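Local coordinates for lipopolysaccharide core heptose(I) kinase WaaP (Pseudomonas aeruginosa, PDB 6DFL), which phosphorylates the first heptose of the lipopolysaccharide inner core using ATP and magnesium, and also autophosphorylates on tyrosine, at residues 1-13 with 93-105. Sequence-based numbering, arbitrary orientation.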
loop_
_atom_site.group_PDB
_atom_site.type_symbol
_atom_site.label_atom_id
_atom_site.label_comp_id
_atom_site.label_asym_id
_atom_site.label_seq_id
_atom_site.Cartn_x
_atom_site.Cartn_y
_atom_site.Cartn_z
HETATM N N MSE A 1 18.868 25.780 13.119
HETATM C CA MSE A 1 18.802 24.815 14.203
HETATM C C MSE A 1 17.416 24.204 14.372
HETATM O O MSE A 1 16.441 24.910 14.626
HETATM C CB MSE A 1 19.220 25.468 15.519
HETATM C CG MSE A 1 19.056 24.571 16.750
HETATM SE SE MSE A 1 20.531 23.283 16.944
HETATM C CE MSE A 1 20.271 22.695 18.795
ATOM N N ARG A 2 17.327 22.887 14.240
ATOM C CA ARG A 2 16.126 22.164 14.607
ATOM C C ARG A 2 16.522 20.929 15.391
ATOM O O ARG A 2 17.451 20.216 15.009
ATOM C CB ARG A 2 15.307 21.798 13.372
ATOM C CG ARG A 2 14.529 22.981 12.851
ATOM C CD ARG A 2 13.871 22.712 11.550
ATOM N NE ARG A 2 14.002 23.847 10.644
ATOM C CZ ARG A 2 13.398 23.913 9.464
ATOM N NH1 ARG A 2 12.635 22.899 9.072
ATOM N NH2 ARG A 2 13.551 24.977 8.675
ATOM N N LEU A 3 15.847 20.698 16.508
ATOM C CA LEU A 3 16.199 19.575 17.354
ATOM C C LEU A 3 14.982 19.188 18.163
ATOM O O LEU A 3 14.372 20.043 18.812
ATOM C CB LEU A 3 17.363 19.925 18.284
ATOM C CG LEU A 3 17.824 18.828 19.245
ATOM C CD1 LEU A 3 18.698 17.802 18.522
ATOM C CD2 LEU A 3 18.568 19.438 20.429
ATOM N N VAL A 4 14.617 17.914 18.095
ATOM C CA VAL A 4 13.590 17.343 18.947
ATOM C C VAL A 4 14.145 16.050 19.506
ATOM O O VAL A 4 14.519 15.153 18.743
ATOM C CB VAL A 4 12.278 17.073 18.190
ATOM C CG1 VAL A 4 11.336 16.236 19.052
ATOM C CG2 VAL A 4 11.603 18.384 17.746
ATOM N N LEU A 5 14.194 15.946 20.827
ATOM C CA LEU A 5 14.616 14.725 21.494
ATOM C C LEU A 5 13.450 14.144 22.282
ATOM O O LEU A 5 12.694 14.875 22.929
ATOM C CB LEU A 5 15.809 14.982 22.416
ATOM C CG LEU A 5 17.133 15.285 21.717
ATOM C CD1 LEU A 5 18.252 15.449 22.729
ATOM C CD2 LEU A 5 17.478 14.207 20.710
ATOM N N GLU A 6 13.291 12.829 22.194
ATOM C CA GLU A 6 12.308 12.078 22.960
ATOM C C GLU A 6 13.024 10.921 23.644
ATOM O O GLU A 6 14.227 10.708 23.457
ATOM C CB GLU A 6 11.176 11.569 22.061
ATOM C CG GLU A 6 9.798 11.895 22.576
ATOM C CD GLU A 6 9.427 13.347 22.337
ATOM O OE1 GLU A 6 9.244 13.713 21.150
ATOM O OE2 GLU A 6 9.332 14.118 23.324
ATOM N N GLU A 7 12.283 10.160 24.427
ATOM C CA GLU A 7 12.946 9.083 25.144
ATOM C C GLU A 7 13.278 7.927 24.198
ATOM O O GLU A 7 12.526 7.651 23.258
ATOM C CB GLU A 7 12.069 8.590 26.295
ATOM C CG GLU A 7 11.965 9.582 27.459
ATOM C CD GLU A 7 13.317 9.975 28.038
ATOM O OE1 GLU A 7 14.167 9.079 28.244
ATOM O OE2 GLU A 7 13.526 11.181 28.289
ATOM N N PRO A 8 14.394 7.209 24.446
ATOM C CA PRO A 8 15.262 7.337 25.626
ATOM C C PRO A 8 16.394 8.356 25.501
ATOM O O PRO A 8 17.087 8.614 26.484
ATOM C CB PRO A 8 15.837 5.927 25.773
ATOM C CG PRO A 8 15.936 5.437 24.371
ATOM C CD PRO A 8 14.788 6.063 23.606
ATOM N N PHE A 9 16.563 8.944 24.320
ATOM C CA PHE A 9 17.709 9.801 24.050
ATOM C C PHE A 9 17.597 11.197 24.653
ATOM O O PHE A 9 18.580 11.947 24.606
ATOM C CB PHE A 9 17.914 9.900 22.544
ATOM C CG PHE A 9 17.993 8.567 21.877
ATOM C CD1 PHE A 9 19.215 7.903 21.764
ATOM C CD2 PHE A 9 16.848 7.952 21.393
ATOM C CE1 PHE A 9 19.295 6.670 21.161
ATOM C CE2 PHE A 9 16.926 6.710 20.789
ATOM C CZ PHE A 9 18.151 6.069 20.676
ATOM N N LYS A 10 16.438 11.567 25.209
ATOM C CA LYS A 10 16.311 12.866 25.865
ATOM C C LYS A 10 17.202 12.938 27.100
ATOM O O LYS A 10 17.999 13.871 27.255
ATOM C CB LYS A 10 14.850 13.125 26.238
ATOM C CG LYS A 10 14.448 14.593 26.348
ATOM C CD LYS A 10 12.927 14.715 26.563
ATOM C CE LYS A 10 12.372 16.063 26.113
ATOM N NZ LYS A 10 12.828 17.186 26.975
ATOM N N ARG A 11 17.079 11.950 27.996
ATOM C CA ARG A 11 18.002 11.862 29.122
ATOM C C ARG A 11 19.396 11.460 28.651
ATOM O O ARG A 11 20.387 12.111 29.004
ATOM C CB ARG A 11 17.473 10.884 30.177
ATOM C CG ARG A 11 17.249 9.457 29.694
ATOM C CD ARG A 11 17.126 8.478 30.857
ATOM N NE ARG A 11 17.653 7.158 30.510
ATOM C CZ ARG A 11 16.935 6.188 29.953
ATOM N NH1 ARG A 11 15.651 6.393 29.682
ATOM N NH2 ARG A 11 17.503 5.016 29.668
ATOM N N LEU A 12 19.483 10.415 27.812
ATOM C CA LEU A 12 20.774 9.884 27.382
ATOM C C LEU A 12 21.704 10.973 26.879
ATOM O O LEU A 12 22.923 10.872 27.041
ATOM C CB LEU A 12 20.587 8.829 26.288
ATOM C CG LEU A 12 20.666 7.351 26.691
ATOM C CD1 LEU A 12 19.510 6.981 27.611
ATOM C CD2 LEU A 12 20.706 6.428 25.471
ATOM N N TRP A 13 21.158 12.019 26.270
ATOM C CA TRP A 13 22.001 13.097 25.770
ATOM C C TRP A 13 21.673 14.401 26.480
ATOM O O TRP A 13 21.504 15.442 25.832
ATOM C CB TRP A 13 21.824 13.270 24.264
ATOM C CG TRP A 13 21.959 12.012 23.495
ATOM C CD1 TRP A 13 22.548 10.852 23.905
ATOM C CD2 TRP A 13 21.489 11.775 22.171
ATOM N NE1 TRP A 13 22.475 9.906 22.913
ATOM C CE2 TRP A 13 21.829 10.451 21.837
ATOM C CE3 TRP A 13 20.812 12.556 21.233
ATOM C CZ2 TRP A 13 21.525 9.895 20.606
ATOM C CZ3 TRP A 13 20.510 12.003 20.017
ATOM C CH2 TRP A 13 20.861 10.682 19.714
HETATM N N MSE A 93 6.562 4.737 11.284
HETATM C CA MSE A 93 7.621 4.730 12.265
HETATM C C MSE A 93 7.362 5.791 13.298
HETATM O O MSE A 93 6.651 6.759 13.048
HETATM C CB MSE A 93 8.985 4.973 11.618
HETATM C CG MSE A 93 9.477 3.855 10.729
HETATM SE SE MSE A 93 10.434 4.639 9.245
HETATM C CE MSE A 93 12.105 3.556 9.358
ATOM N N THR A 94 7.946 5.617 14.469
ATOM C CA THR A 94 7.939 6.645 15.491
ATOM C C THR A 94 9.350 7.196 15.581
ATOM O O THR A 94 10.314 6.429 15.549
ATOM C CB THR A 94 7.464 6.076 16.826
ATOM O OG1 THR A 94 6.102 5.661 16.687
ATOM C CG2 THR A 94 7.570 7.114 17.931
ATOM N N ALA A 95 9.467 8.519 15.634
ATOM C CA ALA A 95 10.752 9.205 15.622
ATOM C C ALA A 95 11.076 9.671 17.032
ATOM O O ALA A 95 10.333 10.468 17.608
ATOM C CB ALA A 95 10.719 10.396 14.671
ATOM N N VAL A 96 12.183 9.178 17.582
ATOM C CA VAL A 96 12.573 9.532 18.944
ATOM C C VAL A 96 13.673 10.583 18.997
ATOM O O VAL A 96 13.941 11.123 20.082
ATOM C CB VAL A 96 13.012 8.285 19.739
ATOM C CG1 VAL A 96 11.811 7.411 20.043
ATOM C CG2 VAL A 96 14.073 7.492 18.959
ATOM N N ALA A 97 14.299 10.912 17.872
ATOM C CA ALA A 97 15.324 11.945 17.881
ATOM C C ALA A 97 15.505 12.489 16.470
ATOM O O ALA A 97 15.474 11.726 15.499
ATOM C CB ALA A 97 16.658 11.401 18.423
ATOM N N TYR A 98 15.725 13.800 16.378
ATOM C CA TYR A 98 15.834 14.496 15.107
ATOM C C TYR A 98 16.674 15.739 15.332
ATOM O O TYR A 98 16.591 16.354 16.395
ATOM C CB TYR A 98 14.442 14.857 14.562
ATOM C CG TYR A 98 14.442 15.915 13.480
ATOM C CD1 TYR A 98 14.896 15.624 12.212
ATOM C CD2 TYR A 98 13.973 17.199 13.725
ATOM C CE1 TYR A 98 14.896 16.554 11.224
ATOM C CE2 TYR A 98 13.969 18.159 12.721
ATOM C CZ TYR A 98 14.443 17.815 11.467
ATOM O OH TYR A 98 14.443 18.746 10.453
ATOM N N GLY A 99 17.480 16.105 14.344
ATOM C CA GLY A 99 18.288 17.303 14.487
ATOM C C GLY A 99 18.749 17.851 13.166
ATOM O O GLY A 99 19.000 17.101 12.216
ATOM N N GLU A 100 18.865 19.183 13.094
ATOM C CA GLU A 100 19.481 19.892 11.978
ATOM C C GLU A 100 20.303 21.044 12.529
ATOM O O GLU A 100 19.815 21.788 13.387
ATOM C CB GLU A 100 18.452 20.472 11.019
ATOM C CG GLU A 100 17.758 19.535 10.076
ATOM C CD GLU A 100 16.692 20.291 9.309
ATOM O OE1 GLU A 100 16.897 21.498 9.075
ATOM O OE2 GLU A 100 15.634 19.712 8.986
ATOM N N ARG A 101 21.527 21.213 12.018
ATOM C CA ARG A 101 22.301 22.416 12.303
ATOM C C ARG A 101 23.247 22.703 11.148
ATOM O O ARG A 101 23.649 21.803 10.408
ATOM C CB ARG A 101 23.075 22.321 13.623
ATOM C CG ARG A 101 24.289 21.415 13.627
ATOM C CD ARG A 101 25.323 21.927 14.637
ATOM N NE ARG A 101 26.299 20.905 15.019
ATOM C CZ ARG A 101 26.478 20.477 16.267
ATOM N NH1 ARG A 101 25.755 20.999 17.256
ATOM N NH2 ARG A 101 27.382 19.539 16.529
ATOM N N GLY A 102 23.596 23.980 10.997
ATOM C CA GLY A 102 24.569 24.358 9.990
ATOM C C GLY A 102 24.491 25.809 9.572
ATOM O O GLY A 102 23.397 26.360 9.391
ATOM N N SER A 103 25.663 26.430 9.408
ATOM C CA SER A 103 25.730 27.823 8.977
ATOM C C SER A 103 25.213 28.001 7.554
ATOM O O SER A 103 24.706 29.075 7.204
ATOM C CB SER A 103 27.172 28.340 9.099
ATOM O OG SER A 103 28.142 27.313 8.873
ATOM N N ASP A 104 25.333 26.966 6.721
ATOM C CA ASP A 104 24.759 26.972 5.384
ATOM C C ASP A 104 23.441 26.212 5.434
ATOM O O ASP A 104 23.450 24.972 5.498
ATOM C CB ASP A 104 25.720 26.326 4.381
ATOM C CG ASP A 104 25.276 26.502 2.937
ATOM O OD1 ASP A 104 24.102 26.881 2.705
ATOM O OD2 ASP A 104 26.121 26.256 2.036
ATOM N N PRO A 105 22.291 26.886 5.417
ATOM C CA PRO A 105 21.015 26.149 5.482
ATOM C C PRO A 105 20.847 25.106 4.380
ATOM O O PRO A 105 19.983 24.235 4.511
ATOM C CB PRO A 105 19.955 27.258 5.388
ATOM C CG PRO A 105 20.693 28.502 4.932
ATOM C CD PRO A 105 22.098 28.345 5.433
#
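Arg-2 and Val-4 pair with Glu-100 and Tyr-98 as hydrogen-bonded antiparallel residues, hanging strand 2-5 on the edge of the five-stranded antiparallel sheet of the kinase N-lobe. Each pair closes two backbone bonds, Arg-2 N to Glu-100 O being the straightest at 165°, and Glu-6 N to Val-96 O (2.8 Å) adds a fifth just past the strand. On the helix 76-87 face, Arg-2 runs alongside Tyr-98 and Glu-100, its CB 3.9 Å from Tyr-98 CE2. Its NE stays 4.0 Å from Glu-100 OE1, which sits over one face of the guanidinium, so only charge attraction is likely; Glu-100 spends OE1 on a salt bridge to Arg-76. Trp-79 of the same helix stacks on the Tyr-98 ring. On the opposite face apolar side chains meet: Leu-5 CD2 lies 3.7 Å from Ala-97 CB, and the Trp-13 ring reaches the same methyl at 4.2 Å from CZ3. Across the sheet, Val-96 and Ala-97 form a classic beta bulge opposite Val-113. Val-96 CG1, anti to the carbonyl carbon (chi1 -71°), approaches Glu-7 O, while CG2, set between backbone N and carbonyl carbon, packs obliquely against Phe-9, 3.5 Å from CE2.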